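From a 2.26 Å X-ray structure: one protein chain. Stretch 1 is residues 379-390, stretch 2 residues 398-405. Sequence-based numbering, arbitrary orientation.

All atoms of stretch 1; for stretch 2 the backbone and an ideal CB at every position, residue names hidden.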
# COMPACT_ATOMS: atom_id res chain seq x y z
N PHE A 379 15.53 5.69 -17.13
CA PHE A 379 14.96 6.57 -16.13
C PHE A 379 13.95 5.88 -15.20
O PHE A 379 13.33 4.87 -15.56
CB PHE A 379 14.27 7.72 -16.82
CG PHE A 379 15.16 8.47 -17.76
CD1 PHE A 379 15.30 8.03 -19.12
CD2 PHE A 379 15.92 9.53 -17.34
CE1 PHE A 379 16.14 8.70 -20.01
CE2 PHE A 379 16.74 10.21 -18.26
CZ PHE A 379 16.84 9.80 -19.58
N PHE A 380 13.81 6.47 -14.01
CA PHE A 380 12.69 6.22 -13.13
C PHE A 380 11.70 7.38 -13.20
O PHE A 380 12.08 8.56 -13.27
CB PHE A 380 13.14 6.16 -11.67
CG PHE A 380 13.70 4.86 -11.23
CD1 PHE A 380 13.15 3.68 -11.62
CD2 PHE A 380 14.79 4.85 -10.43
CE1 PHE A 380 13.71 2.49 -11.21
CE2 PHE A 380 15.36 3.66 -10.00
CZ PHE A 380 14.81 2.48 -10.38
N TYR A 381 10.42 7.03 -13.15
CA TYR A 381 9.36 7.98 -12.89
C TYR A 381 9.27 8.11 -11.36
O TYR A 381 9.37 9.18 -10.82
CB TYR A 381 8.11 7.47 -13.55
CG TYR A 381 7.08 8.50 -13.88
CD1 TYR A 381 6.14 8.87 -12.93
CD2 TYR A 381 6.99 9.07 -15.14
CE1 TYR A 381 5.16 9.81 -13.19
CE2 TYR A 381 6.00 10.00 -15.42
CZ TYR A 381 5.08 10.38 -14.43
OH TYR A 381 4.07 11.31 -14.62
N VAL A 382 9.22 6.97 -10.68
CA VAL A 382 9.05 6.86 -9.22
C VAL A 382 10.34 6.55 -8.54
O VAL A 382 11.10 5.72 -9.02
CB VAL A 382 8.08 5.70 -8.96
CG1 VAL A 382 8.14 5.21 -7.55
CG2 VAL A 382 6.68 6.12 -9.37
N ASN A 383 10.62 7.23 -7.42
CA ASN A 383 11.88 7.05 -6.73
C ASN A 383 11.68 6.52 -5.31
O ASN A 383 11.59 7.30 -4.34
CB ASN A 383 12.68 8.34 -6.63
CG ASN A 383 13.07 8.84 -7.98
OD1 ASN A 383 12.28 9.54 -8.62
ND2 ASN A 383 14.21 8.39 -8.49
N PRO A 384 11.67 5.21 -5.16
CA PRO A 384 11.32 4.63 -3.87
C PRO A 384 12.49 4.69 -2.93
O PRO A 384 13.62 4.88 -3.35
CB PRO A 384 10.99 3.19 -4.25
CG PRO A 384 11.91 2.91 -5.39
CD PRO A 384 11.97 4.18 -6.17
N LEU A 385 12.22 4.57 -1.63
CA LEU A 385 13.26 4.50 -0.63
C LEU A 385 13.47 3.11 -0.09
O LEU A 385 14.36 2.86 0.75
CB LEU A 385 12.97 5.47 0.52
CG LEU A 385 13.33 6.92 0.17
CD1 LEU A 385 12.28 7.55 -0.75
CD2 LEU A 385 13.42 7.64 1.50
N GLU A 386 12.67 2.18 -0.60
CA GLU A 386 12.78 0.77 -0.19
C GLU A 386 12.23 -0.10 -1.29
O GLU A 386 11.11 0.10 -1.75
CB GLU A 386 12.03 0.52 1.09
CG GLU A 386 11.97 -0.96 1.48
CD GLU A 386 11.35 -1.14 2.86
OE1 GLU A 386 11.95 -0.69 3.82
OE2 GLU A 386 10.21 -1.66 2.96
N VAL A 387 13.02 -1.07 -1.71
CA VAL A 387 12.61 -1.97 -2.77
C VAL A 387 12.86 -3.43 -2.38
O VAL A 387 13.95 -3.79 -1.98
CB VAL A 387 13.34 -1.67 -4.08
CG1 VAL A 387 12.96 -2.65 -5.15
CG2 VAL A 387 12.94 -0.30 -4.58
N TRP A 388 11.79 -4.21 -2.47
CA TRP A 388 11.82 -5.69 -2.47
C TRP A 388 11.19 -6.08 -3.84
O TRP A 388 10.00 -6.01 -3.99
CB TRP A 388 11.01 -6.23 -1.27
CG TRP A 388 10.92 -7.75 -1.14
CD1 TRP A 388 11.71 -8.67 -1.73
CD2 TRP A 388 9.97 -8.48 -0.34
NE1 TRP A 388 11.31 -9.93 -1.36
CE2 TRP A 388 10.25 -9.84 -0.50
CE3 TRP A 388 8.91 -8.12 0.49
CZ2 TRP A 388 9.51 -10.84 0.14
CZ3 TRP A 388 8.16 -9.10 1.13
CH2 TRP A 388 8.47 -10.44 0.96
N PRO A 389 12.01 -6.46 -4.85
CA PRO A 389 11.47 -6.60 -6.21
C PRO A 389 10.28 -7.49 -6.37
O PRO A 389 9.38 -7.14 -7.11
CB PRO A 389 12.62 -7.16 -7.00
CG PRO A 389 13.81 -6.57 -6.31
CD PRO A 389 13.47 -6.65 -4.84
N LYS A 390 10.27 -8.63 -5.69
CA LYS A 390 9.10 -9.50 -5.75
C LYS A 390 7.83 -8.81 -5.36
O LYS A 390 6.77 -9.03 -5.97
CB LYS A 390 9.32 -10.69 -4.82
CG LYS A 390 8.77 -11.93 -5.49
CD LYS A 390 8.67 -13.16 -4.58
CE LYS A 390 7.96 -14.30 -5.28
NZ LYS A 390 6.75 -13.88 -6.05
N UNK A 398 2.71 -1.44 -7.70
CA UNK A 398 2.94 -1.68 -9.10
C UNK A 398 3.50 -0.43 -9.75
O UNK A 398 4.09 -0.52 -10.81
CB UNK A 398 1.65 -2.12 -9.79
N UNK A 399 3.31 0.74 -9.15
CA UNK A 399 3.98 2.01 -9.62
C UNK A 399 5.47 1.98 -9.37
O UNK A 399 6.22 2.76 -9.92
CB UNK A 399 3.39 3.23 -8.92
N UNK A 400 5.92 1.13 -8.47
CA UNK A 400 7.35 1.06 -8.20
C UNK A 400 8.03 0.10 -9.20
O UNK A 400 7.80 -1.13 -9.15
CB UNK A 400 7.60 0.61 -6.76
N UNK A 401 8.84 0.63 -10.10
CA UNK A 401 9.61 -0.21 -11.03
C UNK A 401 10.95 -0.51 -10.41
O UNK A 401 11.61 0.37 -9.93
CB UNK A 401 9.79 0.47 -12.39
N UNK A 402 11.32 -1.78 -10.39
CA UNK A 402 12.57 -2.15 -9.74
C UNK A 402 13.82 -1.85 -10.54
O UNK A 402 14.91 -1.88 -10.01
CB UNK A 402 12.54 -3.64 -9.41
N UNK A 403 13.67 -1.60 -11.84
CA UNK A 403 14.77 -1.10 -12.64
C UNK A 403 14.33 0.05 -13.52
O UNK A 403 13.13 0.22 -13.79
CB UNK A 403 15.36 -2.22 -13.50
N UNK A 404 15.30 0.85 -13.97
CA UNK A 404 15.00 2.03 -14.75
C UNK A 404 14.67 1.57 -16.15
O UNK A 404 15.00 0.47 -16.51
CB UNK A 404 16.16 3.03 -14.74
N UNK A 405 13.99 2.40 -16.92
CA UNK A 405 13.61 2.02 -18.26
C UNK A 405 13.48 3.25 -19.15
O UNK A 405 13.70 4.39 -18.71
CB UNK A 405 12.30 1.23 -18.24

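Position 398 lies beyond the reach of stretch 1: nothing of it comes within 5.5 Å of the ideal CB, so the contact sets no preference, and a polar or charged side chain would do as well as any other. The deposited residue is Arg398, which makes no contact with stretch 1.

At position 399 the CA-to-CB bond points sideways, with the ideal CB 4.4 Å from Val382 CG2. The neighbour is purely aliphatic, so a side chain able to bend back over the valine would suit, whether aliphatic, aromatic or imidazole. The residue is His399. With chi1 at 64° (p), its ring comes nearer than the CB direction suggests, and CD2 lies 3.9 Å from Val382 CG1. The backbone packs more tightly still, His399 O being 3.4 Å from Val382 CG2.

Position 400 has extended backbone angles (-86/111) and a sideways CB, 4.7 Å from Val382 CG1 and 4.9 Å from Pro384 CB. The surroundings offer carbon and no side-chain polar partner; valine, isoleucine or leucine would each be reasonable. Val400, in the t rotamer, spreads its two methyls among these neighbours: CG2 is 4.2 Å from Val382 CG1, while CG1 lies 3.9 Å from Pro384 CG and 4.4 Å from Val387 CG2.

At position 401 the ideal CB is 4.6 Å from Phe380 CE1, but there is no charge to meet, so a long side chain could leave directly from here. Lys401 does this: its CB is 4.5 Å from Phe380 CE1, and from CG onward the chain leads away from the ring. Its backbone contributes more: Lys401 O is 3.2 Å from Phe380 CE1, and a water accepts from Lys401 N (3.0 Å) and donates to Val382 O (2.8 Å), linking the two stretches.

Position 402, at phi -78°, is compatible with proline, and its ideal CB is 4.3 Å from Pro389 CB and 4.4 Å from Val387 CG1. A compact apolar residue fits, though the angles do not demand proline. Pro402 is found, its CB 4.3 Å from Pro389 CB.

Position 403 points away, its CB 5.5 Å from Phe380 CE1, and many side chains would serve. Val403 touches the ring through its backbone, C lying 3.4 Å from Phe380 CE1.

Position 404 has its ideal CB 3.5 Å from Phe379 O and 4.2 Å from Phe380 N. From this sideways start a long side chain can run across the open face of the Phe380 ring; methionine, lysine or arginine could all supply the methylenes. Arg404 places CG 3.4 Å from the Phe380 ring centroid, 6° off the normal, a CH-pi contact. Farther along, Phe380 CE2 lies over one face of the guanidinium, whose nitrogens are hydrogen-bonded elsewhere in the structure.

At position 405 the CB points away, leaving the side chain little constrained, whereas the extended backbone meets Phe379 in a single antiparallel bridge. Gln405 N donates to Phe379 O (2.9 Å), and Phe379 N donates to Gln405 O (2.7 Å). Because both bonds are backbone to backbone, they do not specify glutamine.

Stretch 2, residues 398-405: RHVKPVRQ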
# COMPACT_ATOMS: atom_id res chain seq x y z
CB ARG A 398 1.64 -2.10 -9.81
CG ARG A 398 0.62 -0.96 -10.03
CD ARG A 398 -0.70 -1.53 -10.51
NE ARG A 398 -1.72 -0.53 -10.79
CZ ARG A 398 -2.44 0.13 -9.87
NH1 ARG A 398 -2.29 -0.09 -8.56
NH2 ARG A 398 -3.32 1.04 -10.27
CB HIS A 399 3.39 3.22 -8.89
CG HIS A 399 3.64 3.21 -7.42
ND1 HIS A 399 2.92 2.43 -6.54
CD2 HIS A 399 4.52 3.90 -6.67
CE1 HIS A 399 3.33 2.66 -5.31
NE2 HIS A 399 4.30 3.55 -5.36
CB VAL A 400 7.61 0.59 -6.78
CG1 VAL A 400 9.10 0.45 -6.55
CG2 VAL A 400 7.03 1.58 -5.78
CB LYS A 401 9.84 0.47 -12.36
CG LYS A 401 8.60 0.88 -13.08
CD LYS A 401 7.75 -0.31 -13.40
CE LYS A 401 6.38 0.13 -13.85
NZ LYS A 401 5.71 -1.03 -14.49
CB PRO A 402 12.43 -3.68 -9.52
CG PRO A 402 11.45 -4.12 -10.53
CD PRO A 402 10.49 -2.97 -10.73
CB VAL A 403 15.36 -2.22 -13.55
CG1 VAL A 403 15.87 -3.33 -12.67
CG2 VAL A 403 14.36 -2.74 -14.59
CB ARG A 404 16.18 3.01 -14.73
CG ARG A 404 16.54 3.59 -13.34
CD ARG A 404 17.45 4.83 -13.42
NE ARG A 404 17.81 5.33 -12.10
CZ ARG A 404 18.75 4.83 -11.34
NH1 ARG A 404 19.50 3.83 -11.77
NH2 ARG A 404 18.92 5.26 -10.11
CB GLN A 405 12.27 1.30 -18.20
CG GLN A 405 11.18 2.11 -17.55
CD GLN A 405 9.86 1.36 -17.37
OE1 GLN A 405 9.79 0.32 -16.69
NE2 GLN A 405 8.79 1.92 -17.94
O HOH W 1 10.46 3.16 -9.90
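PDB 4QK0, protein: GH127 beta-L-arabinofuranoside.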